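PDB 5AWV: putative hexose oxidase from Nonomuraea sp. ATCC 39727, which oxidises the sugar of glycopeptide antibiotics such as teicoplanin, using a covalently attached FAD. Local coordinates for the interface of chains A and B. Sequence-based numbering; all coordinates share one arbitrary frame. Chains: chain A/B, Putative hexose oxidase.

Contact 1: the interface of chains A and B. Residues chain A 40, 43-44; chain B 139, 143, 248, 349-351.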
ATOM      1  N   PRO A  40       1.822  27.692  -7.259  1.00 24.46           N
ATOM      2  CA  PRO A  40       0.579  27.454  -6.547  1.00 22.98           C
ATOM      3  C   PRO A  40       0.262  25.953  -6.295  1.00 20.15           C
ATOM      4  O   PRO A  40      -0.548  25.691  -5.466  1.00 23.86           O
ATOM      5  CB  PRO A  40      -0.483  27.995  -7.515  1.00 24.57           C
ATOM      6  CG  PRO A  40       0.160  28.103  -8.803  1.00 27.63           C
ATOM      7  CD  PRO A  40       1.616  28.300  -8.570  1.00 24.64           C
ATOM      8  N   LEU A  43       1.806  23.624  -2.100  1.00 21.87           N
ATOM      9  CA  LEU A  43       1.134  23.181  -0.874  1.00 23.08           C
ATOM     10  C   LEU A  43       0.269  21.906  -1.052  1.00 21.05           C
ATOM     11  O   LEU A  43       0.245  21.071  -0.159  1.00 21.80           O
ATOM     12  CB  LEU A  43       0.365  24.316  -0.133  1.00 26.79           C
ATOM     13  CG  LEU A  43       1.259  25.437   0.521  1.00 34.09           C
ATOM     14  CD1 LEU A  43       0.460  26.663   0.968  1.00 35.60           C
ATOM     15  CD2 LEU A  43       2.073  24.988   1.752  1.00 36.71           C
ATOM     16  N   ASN A  44      -0.491  21.799  -2.135  1.00 20.54           N
ATOM     17  CA  ASN A  44      -1.223  20.587  -2.425  1.00 21.41           C
ATOM     18  C   ASN A  44      -0.273  19.397  -2.404  1.00 20.94           C
ATOM     19  O   ASN A  44      -0.602  18.375  -1.806  1.00 22.65           O
ATOM     20  CB  ASN A  44      -2.004  20.649  -3.741  1.00 22.15           C
ATOM     21  CG  ASN A  44      -3.280  21.520  -3.630  1.00 22.66           C
ATOM     22  OD1 ASN A  44      -3.579  22.107  -2.565  1.00 27.43           O
ATOM     23  ND2 ASN A  44      -4.070  21.458  -4.611  1.00 21.58           N
TER
ATOM     24  N   TYR B 139      -4.402  20.692 -13.880  1.00 16.52           N
ATOM     25  CA  TYR B 139      -3.793  21.478 -12.882  1.00 16.81           C
ATOM     26  C   TYR B 139      -2.371  21.033 -12.574  1.00 18.77           C
ATOM     27  O   TYR B 139      -1.453  21.857 -12.639  1.00 19.79           O
ATOM     28  CB  TYR B 139      -4.598  21.477 -11.596  1.00 19.03           C
ATOM     29  CG  TYR B 139      -4.068  22.426 -10.513  1.00 19.76           C
ATOM     30  CD1 TYR B 139      -3.722  23.751 -10.790  1.00 22.96           C
ATOM     31  CD2 TYR B 139      -3.920  22.002  -9.187  1.00 25.60           C
ATOM     32  CE1 TYR B 139      -3.301  24.628  -9.749  1.00 22.90           C
ATOM     33  CE2 TYR B 139      -3.514  22.880  -8.156  1.00 22.46           C
ATOM     34  CZ  TYR B 139      -3.213  24.194  -8.456  1.00 26.19           C
ATOM     35  OH  TYR B 139      -2.775  25.040  -7.427  1.00 28.36           O
ATOM     36  N   ASN B 143      -0.848  23.708 -14.826  1.00 18.69           N
ATOM     37  CA  ASN B 143      -1.437  24.803 -14.073  1.00 20.74           C
ATOM     38  C   ASN B 143      -2.493  25.494 -14.924  1.00 20.78           C
ATOM     39  O   ASN B 143      -2.467  26.752 -15.140  1.00 19.94           O
ATOM     40  CB  ASN B 143      -0.382  25.731 -13.561  1.00 22.81           C
ATOM     41  CG  ASN B 143      -0.918  26.846 -12.745  1.00 22.84           C
ATOM     42  OD1 ASN B 143      -1.822  26.698 -11.985  1.00 22.52           O
ATOM     43  ND2 ASN B 143      -0.282  28.025 -12.879  1.00 27.68           N
ATOM     44  N   ALA B 248      -5.130  30.729  -7.768  1.00 27.93           N
ATOM     45  CA  ALA B 248      -4.332  29.966  -6.800  1.00 31.05           C
ATOM     46  C   ALA B 248      -5.117  29.642  -5.531  1.00 26.79           C
ATOM     47  O   ALA B 248      -5.004  28.581  -4.925  1.00 25.06           O
ATOM     48  CB  ALA B 248      -3.059  30.727  -6.469  1.00 29.64           C
ATOM     49  N   ARG B 349      -7.160  26.754  -1.048  1.00 29.83           N
ATOM     50  CA  ARG B 349      -6.356  26.547  -2.246  1.00 25.83           C
ATOM     51  C   ARG B 349      -7.184  25.865  -3.324  1.00 23.38           C
ATOM     52  O   ARG B 349      -8.092  25.102  -3.025  1.00 19.17           O
ATOM     53  CB  ARG B 349      -5.126  25.641  -1.927  1.00 27.35           C
ATOM     54  CG  ARG B 349      -4.229  26.225  -0.860  1.00 31.66           C
ATOM     55  CD  ARG B 349      -2.891  25.467  -0.802  1.00 34.85           C
ATOM     56  NE  ARG B 349      -3.197  24.067  -0.606  1.00 33.73           N
ATOM     57  CZ  ARG B 349      -3.475  23.489   0.549  1.00 35.39           C
ATOM     58  NH1 ARG B 349      -3.396  24.148   1.686  1.00 36.29           N
ATOM     59  NH2 ARG B 349      -3.797  22.206   0.561  1.00 34.19           N
ATOM     60  N   TRP B 350      -6.834  26.132  -4.570  1.00 22.93           N
ATOM     61  CA  TRP B 350      -7.446  25.456  -5.716  1.00 26.56           C
ATOM     62  C   TRP B 350      -7.275  23.959  -5.557  1.00 26.35           C
ATOM     63  O   TRP B 350      -6.195  23.466  -5.218  1.00 23.33           O
ATOM     64  CB  TRP B 350      -6.798  25.932  -7.032  1.00 26.51           C
ATOM     65  CG  TRP B 350      -7.440  25.329  -8.269  1.00 27.20           C
ATOM     66  CD1 TRP B 350      -6.915  24.393  -9.082  1.00 28.47           C
ATOM     67  CD2 TRP B 350      -8.698  25.673  -8.816  1.00 28.57           C
ATOM     68  NE1 TRP B 350      -7.773  24.103 -10.120  1.00 27.31           N
ATOM     69  CE2 TRP B 350      -8.895  24.851  -9.961  1.00 27.84           C
ATOM     70  CE3 TRP B 350      -9.735  26.523  -8.393  1.00 35.49           C
ATOM     71  CZ2 TRP B 350     -10.048  24.893 -10.728  1.00 31.87           C
ATOM     72  CZ3 TRP B 350     -10.920  26.577  -9.161  1.00 34.94           C
ATOM     73  CH2 TRP B 350     -11.064  25.753 -10.318  1.00 37.66           C
ATOM     74  N   LEU B 351      -8.358  23.239  -5.754  1.00 25.78           N
ATOM     75  CA  LEU B 351      -8.363  21.785  -5.617  1.00 27.11           C
ATOM     76  C   LEU B 351      -7.727  21.245  -4.330  1.00 30.01           C
ATOM     77  O   LEU B 351      -7.199  20.152  -4.356  1.00 24.52           O
ATOM     78  CB  LEU B 351      -7.726  21.104  -6.843  1.00 27.93           C
ATOM     79  CG  LEU B 351      -8.360  21.399  -8.197  1.00 31.46           C
ATOM     80  CD1 LEU B 351      -7.500  20.841  -9.331  1.00 30.27           C
ATOM     81  CD2 LEU B 351      -9.802  20.873  -8.290  1.00 34.96           C
TER
HETATM   82  O   HOH W   1      -2.719  27.321  -4.122  1.00 29.06           O
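At this edge of the two-fold interface, helix 42-46 and the turn before it in chain A meet the end of strand 346-349 and B:Tyr139 of helix 131-142 in chain B. The tight part is mainly polar. A:Asn44 and B:Arg349 reach tip to tip, their amide and guanidinium planes 77° apart, and the arginine grips OD1 side-on. B:Arg349 NE donates to the amide oxygen A:Asn44 OD1 at 2.8 Å, nearly straight (161° at H), whereas B:Arg349 NH2 reaches A:Asn44 OD1 at 3.1 Å and is more bent. OD1 lies in the guanidinium plane; NH2 approaches in the carbonyl plane, NE from above it. A:Asn44 ND2 donates to the backbone O of B:Trp350 at 3.0 Å, so the amide's orientation is set from both ends. B:Arg349 crosses A:Leu43 at about a right angle, its CD 3.5 Å from A:Leu43 CB, and the bend at chi3 (-55°) turns NE towards A:Asn44.

The ring of A:Pro40 packs more loosely. Its CB is 3.9 Å from CB of B:Ala248, and its CG lies 4.0 Å from OD1 of B:Asn143. Water 1 bridges the carbonyls of A:Pro40 and B:Ala248. The A:Pro40 carbonyl is also held directly: B:Tyr139, its ring faced by CD1 of B:Trp350, directs its phenol OH to O of A:Pro40, a hydrogen bond of 3.0 Å.

Contact 2: the interface of chains A and B. Residues chain A 113, 115-118, 124; chain B 27-28.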
ATOM      1  N   GLU A 113      -0.515   4.738 -16.088  1.00 20.90           N
ATOM      2  CA  GLU A 113      -0.953   3.731 -17.077  1.00 21.54           C
ATOM      3  C   GLU A 113      -1.331   2.365 -16.440  1.00 18.53           C
ATOM      4  O   GLU A 113      -0.682   1.911 -15.494  1.00 16.01           O
ATOM      5  CB  GLU A 113       0.171   3.512 -18.105  1.00 23.88           C
ATOM      6  CG  GLU A 113      -0.083   2.328 -19.043  1.00 29.29           C
ATOM      7  CD  GLU A 113       0.074   2.651 -20.503  1.00 47.06           C
ATOM      8  OE1 GLU A 113       1.041   2.137 -21.140  1.00 50.96           O
ATOM      9  OE2 GLU A 113      -0.818   3.384 -21.005  1.00 59.34           O
ATOM     10  N   ALA A 115      -2.342  -1.252 -18.368  1.00 16.26           N
ATOM     11  CA  ALA A 115      -2.574  -1.858 -19.691  1.00 16.35           C
ATOM     12  C   ALA A 115      -1.968  -3.193 -19.826  1.00 17.02           C
ATOM     13  O   ALA A 115      -1.015  -3.572 -19.112  1.00 16.74           O
ATOM     14  CB  ALA A 115      -2.007  -0.994 -20.777  1.00 16.88           C
ATOM     15  N   TYR A 116      -2.588  -3.966 -20.686  1.00 15.99           N
ATOM     16  CA  TYR A 116      -1.990  -5.229 -21.085  1.00 17.94           C
ATOM     17  C   TYR A 116      -0.773  -4.939 -21.998  1.00 19.41           C
ATOM     18  O   TYR A 116      -0.881  -4.205 -22.951  1.00 18.44           O
ATOM     19  CB  TYR A 116      -2.949  -6.105 -21.813  1.00 19.56           C
ATOM     20  CG  TYR A 116      -2.230  -7.309 -22.408  1.00 18.66           C
ATOM     21  CD1 TYR A 116      -1.663  -8.308 -21.576  1.00 19.06           C
ATOM     22  CD2 TYR A 116      -2.120  -7.440 -23.803  1.00 19.20           C
ATOM     23  CE1 TYR A 116      -1.027  -9.421 -22.101  1.00 19.79           C
ATOM     24  CE2 TYR A 116      -1.510  -8.580 -24.346  1.00 22.33           C
ATOM     25  CZ  TYR A 116      -0.950  -9.560 -23.497  1.00 22.26           C
ATOM     26  OH  TYR A 116      -0.323 -10.661 -24.072  1.00 23.56           O
ATOM     27  N   ASP A 117       0.371  -5.521 -21.661  1.00 17.20           N
ATOM     28  CA  ASP A 117       1.620  -5.283 -22.375  1.00 20.22           C
ATOM     29  C   ASP A 117       2.019  -6.520 -23.126  1.00 20.93           C
ATOM     30  O   ASP A 117       2.566  -7.443 -22.504  1.00 23.66           O
ATOM     31  CB  ASP A 117       2.706  -4.904 -21.370  1.00 19.93           C
ATOM     32  CG  ASP A 117       4.054  -4.564 -22.031  1.00 22.91           C
ATOM     33  OD1 ASP A 117       4.308  -5.067 -23.140  1.00 24.71           O
ATOM     34  OD2 ASP A 117       4.821  -3.817 -21.424  1.00 21.26           O
ATOM     35  N   PRO A 118       1.747  -6.612 -24.462  1.00 21.37           N
ATOM     36  CA  PRO A 118       2.086  -7.910 -25.126  1.00 21.95           C
ATOM     37  C   PRO A 118       3.546  -8.287 -25.098  1.00 20.59           C
ATOM     38  O   PRO A 118       3.812  -9.436 -25.226  1.00 24.30           O
ATOM     39  CB  PRO A 118       1.558  -7.754 -26.572  1.00 23.88           C
ATOM     40  CG  PRO A 118       1.311  -6.305 -26.741  1.00 25.59           C
ATOM     41  CD  PRO A 118       1.292  -5.606 -25.410  1.00 23.76           C
ATOM     42  N   LEU A 124       0.922  -4.106 -17.189  1.00 16.63           N
ATOM     43  CA  LEU A 124       1.742  -2.983 -16.795  1.00 15.65           C
ATOM     44  C   LEU A 124       0.847  -2.096 -15.893  1.00 15.99           C
ATOM     45  O   LEU A 124      -0.306  -1.677 -16.311  1.00 17.31           O
ATOM     46  CB  LEU A 124       2.122  -2.189 -18.056  1.00 17.72           C
ATOM     47  CG  LEU A 124       3.192  -1.108 -17.966  1.00 24.28           C
ATOM     48  CD1 LEU A 124       3.550  -0.409 -19.273  1.00 32.11           C
ATOM     49  CD2 LEU A 124       2.830   0.004 -17.089  1.00 28.29           C
TER
ATOM     50  N   LEU B  27       0.965   1.159 -25.812  1.00 35.37           N
ATOM     51  CA  LEU B  27       0.427  -0.158 -25.723  1.00 31.34           C
ATOM     52  C   LEU B  27      -0.937  -0.189 -26.362  1.00 33.60           C
ATOM     53  O   LEU B  27      -1.632   0.826 -26.359  1.00 28.69           O
ATOM     54  CB  LEU B  27       0.331  -0.506 -24.267  1.00 28.75           C
ATOM     55  CG  LEU B  27       1.703  -0.675 -23.567  1.00 30.56           C
ATOM     56  CD1 LEU B  27       1.500  -1.306 -22.195  1.00 34.19           C
ATOM     57  CD2 LEU B  27       2.631  -1.567 -24.374  1.00 34.80           C
ATOM     58  N   PRO B  28      -1.345  -1.353 -26.859  1.00 32.51           N
ATOM     59  CA  PRO B  28      -2.674  -1.420 -27.449  1.00 32.06           C
ATOM     60  C   PRO B  28      -3.762  -1.093 -26.443  1.00 33.19           C
ATOM     61  O   PRO B  28      -3.614  -1.306 -25.205  1.00 28.93           O
ATOM     62  CB  PRO B  28      -2.820  -2.885 -27.920  1.00 32.71           C
ATOM     63  CG  PRO B  28      -1.421  -3.407 -28.003  1.00 37.57           C
ATOM     64  CD  PRO B  28      -0.626  -2.639 -26.966  1.00 37.94           C
TER
HETATM   65  O   HOH W   2      -4.426  -2.533 -22.501  1.00 25.37           O
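B:Leu27, next to the cysteine known to form an interchain disulfide, packs against a mixed surface formed by strands 114-117 and 122-125 of chain A and the A:Glu113 loop. Its CG lies anti to the carbonyl carbon (chi1 -68°), which carries the branched tip towards chain A. CB of B:Leu27 is 4.1 Å from the backbone O of A:Tyr116. Next, CG of B:Leu27 lies 3.8 Å from the carboxylate oxygen OE1 of A:Glu113, whose chain, bent at chi2, crosses the leucine obliquely. The two methyls then part. CD1 of B:Leu27 reaches CD1 of A:Leu124 at 3.7 Å and CB of A:Ala115 at 3.8 Å, with OE1 of A:Glu113 and CB of A:Asp117 also against it. CD2 of B:Leu27 turns instead to the carboxylate of A:Asp117, 4.1 Å from its CG. The methyl pair is thus flanked by two acidic groups, and the contacts are van der Waals in kind.

Alongside, the rings of B:Pro28 and A:Pro118 meet tip to tip, CD to CD at 3.9 Å. Polar linkage runs through water 2, which lies 3.0 Å from the backbone N of A:Tyr116 and also contacts O of B:Pro28. The site packs the N-terminal segment of one subunit on its neighbour and may help place it for the disulfide.

Contact 3: the interface of chains A and B. Residues chain A 30, 33, 41, 63, 109-110; chain B 137, 139-143.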
ATOM      1  N   ALA A  30       3.196  13.930 -20.173  1.00 22.66           N
ATOM      2  CA  ALA A  30       3.189  15.140 -19.360  1.00 23.06           C
ATOM      3  C   ALA A  30       4.525  15.265 -18.565  1.00 25.99           C
ATOM      4  O   ALA A  30       5.338  14.356 -18.549  1.00 27.19           O
ATOM      5  CB  ALA A  30       2.015  15.060 -18.426  1.00 24.31           C
ATOM      6  N   VAL A  33       7.734  18.832 -14.131  1.00 19.88           N
ATOM      7  CA  VAL A  33       7.490  20.089 -13.552  1.00 22.36           C
ATOM      8  C   VAL A  33       8.225  20.170 -12.218  1.00 24.83           C
ATOM      9  O   VAL A  33       7.989  19.370 -11.313  1.00 23.32           O
ATOM     10  CB  VAL A  33       5.980  20.361 -13.269  1.00 22.70           C
ATOM     11  CG1 VAL A  33       5.756  21.816 -12.931  1.00 26.40           C
ATOM     12  CG2 VAL A  33       5.096  19.938 -14.442  1.00 24.44           C
ATOM     13  N   ARG A  41       0.840  25.023  -7.050  1.00 20.03           N
ATOM     14  CA  ARG A  41       0.696  23.597  -6.752  1.00 19.70           C
ATOM     15  C   ARG A  41       1.449  23.116  -5.509  1.00 21.26           C
ATOM     16  O   ARG A  41       1.227  21.982  -5.003  1.00 20.45           O
ATOM     17  CB  ARG A  41       1.159  22.743  -7.955  1.00 18.96           C
ATOM     18  CG  ARG A  41       0.286  22.968  -9.163  1.00 18.86           C
ATOM     19  CD  ARG A  41       0.908  22.561 -10.448  1.00 20.61           C
ATOM     20  NE  ARG A  41       1.935  23.465 -10.875  1.00 20.41           N
ATOM     21  CZ  ARG A  41       2.438  23.473 -12.096  1.00 22.69           C
ATOM     22  NH1 ARG A  41       2.087  22.572 -13.057  1.00 22.11           N
ATOM     23  NH2 ARG A  41       3.360  24.380 -12.336  1.00 25.15           N
ATOM     24  N   LEU A  63       7.384  16.743 -10.366  1.00 18.07           N
ATOM     25  CA  LEU A  63       6.395  15.922 -11.070  1.00 20.89           C
ATOM     26  C   LEU A  63       6.980  15.345 -12.301  1.00 23.11           C
ATOM     27  O   LEU A  63       7.556  16.087 -13.120  1.00 21.99           O
ATOM     28  CB  LEU A  63       5.196  16.792 -11.486  1.00 21.97           C
ATOM     29  CG  LEU A  63       4.267  17.152 -10.357  1.00 21.15           C
ATOM     30  CD1 LEU A  63       3.297  18.273 -10.753  1.00 23.44           C
ATOM     31  CD2 LEU A  63       3.461  15.957  -9.821  1.00 21.89           C
ATOM     32  N   SER A 109       2.456  11.166  -9.368  1.00 17.26           N
ATOM     33  CA  SER A 109       1.026  11.418  -9.658  1.00 20.10           C
ATOM     34  C   SER A 109       0.672  11.304 -11.152  1.00 21.14           C
ATOM     35  O   SER A 109      -0.443  10.830 -11.509  1.00 18.63           O
ATOM     36  CB  SER A 109       0.628  12.829  -9.256  1.00 20.80           C
ATOM     37  OG  SER A 109       0.540  13.080  -7.886  1.00 22.20           O
ATOM     38  N   LEU A 110       1.574  11.763 -12.021  1.00 20.79           N
ATOM     39  CA  LEU A 110       1.324  11.690 -13.466  1.00 21.79           C
ATOM     40  C   LEU A 110       1.514  10.305 -14.062  1.00 23.12           C
ATOM     41  O   LEU A 110       1.066  10.095 -15.191  1.00 22.32           O
ATOM     42  CB  LEU A 110       2.167  12.737 -14.206  1.00 22.90           C
ATOM     43  CG  LEU A 110       1.958  14.213 -13.875  1.00 25.45           C
ATOM     44  CD1 LEU A 110       2.953  15.058 -14.624  1.00 31.37           C
ATOM     45  CD2 LEU A 110       0.576  14.712 -14.238  1.00 31.28           C
TER
ATOM     46  N   LYS B 137      -5.616  16.654 -13.431  1.00 17.87           N
ATOM     47  CA  LYS B 137      -4.562  16.408 -14.391  1.00 19.45           C
ATOM     48  C   LYS B 137      -4.127  17.700 -15.084  1.00 20.72           C
ATOM     49  O   LYS B 137      -2.951  17.969 -15.215  1.00 16.80           O
ATOM     50  CB  LYS B 137      -5.016  15.353 -15.428  1.00 24.87           C
ATOM     51  CG  LYS B 137      -4.017  14.298 -15.858  1.00 33.62           C
ATOM     52  CD  LYS B 137      -2.908  14.804 -16.653  1.00 34.40           C
ATOM     53  CE  LYS B 137      -1.962  13.687 -17.023  1.00 34.79           C
ATOM     54  NZ  LYS B 137      -2.487  12.662 -17.944  1.00 35.13           N
ATOM     55  N   TYR B 139      -4.402  20.692 -13.880  1.00 16.52           N
ATOM     56  CA  TYR B 139      -3.793  21.478 -12.882  1.00 16.81           C
ATOM     57  C   TYR B 139      -2.371  21.033 -12.574  1.00 18.77           C
ATOM     58  O   TYR B 139      -1.453  21.857 -12.639  1.00 19.79           O
ATOM     59  CB  TYR B 139      -4.598  21.477 -11.596  1.00 19.03           C
ATOM     60  CG  TYR B 139      -4.068  22.426 -10.513  1.00 19.76           C
ATOM     61  CD1 TYR B 139      -3.722  23.751 -10.790  1.00 22.96           C
ATOM     62  CD2 TYR B 139      -3.920  22.002  -9.187  1.00 25.60           C
ATOM     63  CE1 TYR B 139      -3.301  24.628  -9.749  1.00 22.90           C
ATOM     64  CE2 TYR B 139      -3.514  22.880  -8.156  1.00 22.46           C
ATOM     65  CZ  TYR B 139      -3.213  24.194  -8.456  1.00 26.19           C
ATOM     66  OH  TYR B 139      -2.775  25.040  -7.427  1.00 28.36           O
ATOM     67  N   LEU B 140      -2.188  19.771 -12.265  1.00 19.39           N
ATOM     68  CA  LEU B 140      -0.833  19.247 -11.981  1.00 22.41           C
ATOM     69  C   LEU B 140       0.111  19.371 -13.162  1.00 22.79           C
ATOM     70  O   LEU B 140       1.254  19.824 -13.001  1.00 23.79           O
ATOM     71  CB  LEU B 140      -0.908  17.782 -11.570  1.00 25.34           C
ATOM     72  CG  LEU B 140      -1.577  17.602 -10.191  1.00 28.33           C
ATOM     73  CD1 LEU B 140      -1.444  16.158  -9.746  1.00 31.75           C
ATOM     74  CD2 LEU B 140      -0.954  18.501  -9.114  1.00 31.28           C
ATOM     75  N   GLY B 141      -0.348  19.019 -14.351  1.00 21.02           N
ATOM     76  CA  GLY B 141       0.503  18.973 -15.482  1.00 22.40           C
ATOM     77  C   GLY B 141       0.940  20.356 -15.962  1.00 22.34           C
ATOM     78  O   GLY B 141       2.058  20.506 -16.401  1.00 20.78           O
ATOM     79  N   TRP B 142       0.008  21.316 -15.962  1.00 22.43           N
ATOM     80  CA  TRP B 142       0.162  22.562 -16.690  1.00 22.23           C
ATOM     81  C   TRP B 142      -0.317  23.806 -16.025  1.00 20.64           C
ATOM     82  O   TRP B 142      -0.143  24.876 -16.589  1.00 24.78           O
ATOM     83  CB  TRP B 142      -0.472  22.447 -18.089  1.00 22.24           C
ATOM     84  CG  TRP B 142       0.043  21.328 -18.897  1.00 23.22           C
ATOM     85  CD1 TRP B 142       1.137  21.351 -19.699  1.00 26.19           C
ATOM     86  CD2 TRP B 142      -0.468  20.001 -18.981  1.00 22.12           C
ATOM     87  NE1 TRP B 142       1.347  20.136 -20.260  1.00 23.31           N
ATOM     88  CE2 TRP B 142       0.388  19.280 -19.823  1.00 22.77           C
ATOM     89  CE3 TRP B 142      -1.554  19.344 -18.416  1.00 21.33           C
ATOM     90  CZ2 TRP B 142       0.147  17.956 -20.179  1.00 23.66           C
ATOM     91  CZ3 TRP B 142      -1.750  18.039 -18.721  1.00 24.68           C
ATOM     92  CH2 TRP B 142      -0.909  17.348 -19.586  1.00 24.26           C
ATOM     93  N   ASN B 143      -0.848  23.708 -14.826  1.00 18.69           N
ATOM     94  CA  ASN B 143      -1.437  24.803 -14.073  1.00 20.74           C
ATOM     95  C   ASN B 143      -2.493  25.494 -14.924  1.00 20.78           C
ATOM     96  O   ASN B 143      -2.467  26.752 -15.140  1.00 19.94           O
ATOM     97  CB  ASN B 143      -0.382  25.731 -13.561  1.00 22.81           C
ATOM     98  CG  ASN B 143      -0.918  26.846 -12.745  1.00 22.84           C
ATOM     99  OD1 ASN B 143      -1.822  26.698 -11.985  1.00 22.52           O
ATOM    100  ND2 ASN B 143      -0.282  28.025 -12.879  1.00 27.68           N
TER
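The C-terminal end of helix 131-142 in chain B lies against a surface that chain A builds from loops and the strands 33-35 and 60-63. A polar interaction is made by A:Arg41, whose NH1 donates to the backbone O of B:Leu140 at 2.9 Å. The geometry is imperfect: 138° at H, with the donor 52° out of the carbonyl plane. Because this oxygen sits in the last turn of the helix, the helix dipole may favour the guanidinium there.

Contacts over flat faces involve the same arginine. A:Arg41 CG lies over a face of the B:Tyr139 ring, 3.9 Å from the ring centroid, as a CH-pi contact, and the two side chains run past each other in opposite directions. A bend at chi3 (-73°) then turns the guanidinium so that CB of B:Asn143 rests over the centre of one face.

Van der Waals packing adds to this. B:Leu140 CD1 touches CB of A:Ser109 at 4.0 Å, while CD1 of A:Leu63 leans on the leucine's carbonyl oxygen. A:Val33 CG2 lies 3.7 Å from O of B:Gly141. CD2 of A:Leu110 meets the aliphatic CE of B:Lys137, a chain bent at chi2 and chi4. Farther along, CB of A:Ala30 sits against the six-membered ring of B:Trp142, 3.9 Å from CZ2.

Contacts 1 and 3 have C-alpha centres about 10 Å apart and share B:Tyr139 and B:Asn143; in chain A the consecutive A:Pro40 and A:Arg41 divide between them. Both use the end of helix 131-142 of chain B and the residue after it, so they probably act as one patch. Contact 2 stands off, its C-alpha centre about 23 Å from that of contact 3 and 32 Å from that of contact 1, and uses the N-terminal segment of chain B instead. Two-fold symmetry repeats each contact with the chains exchanged, so the pairing is held at several separated points, and the interchain disulfide known for this protein supports a genuine dimer within the deposited four-subunit assembly.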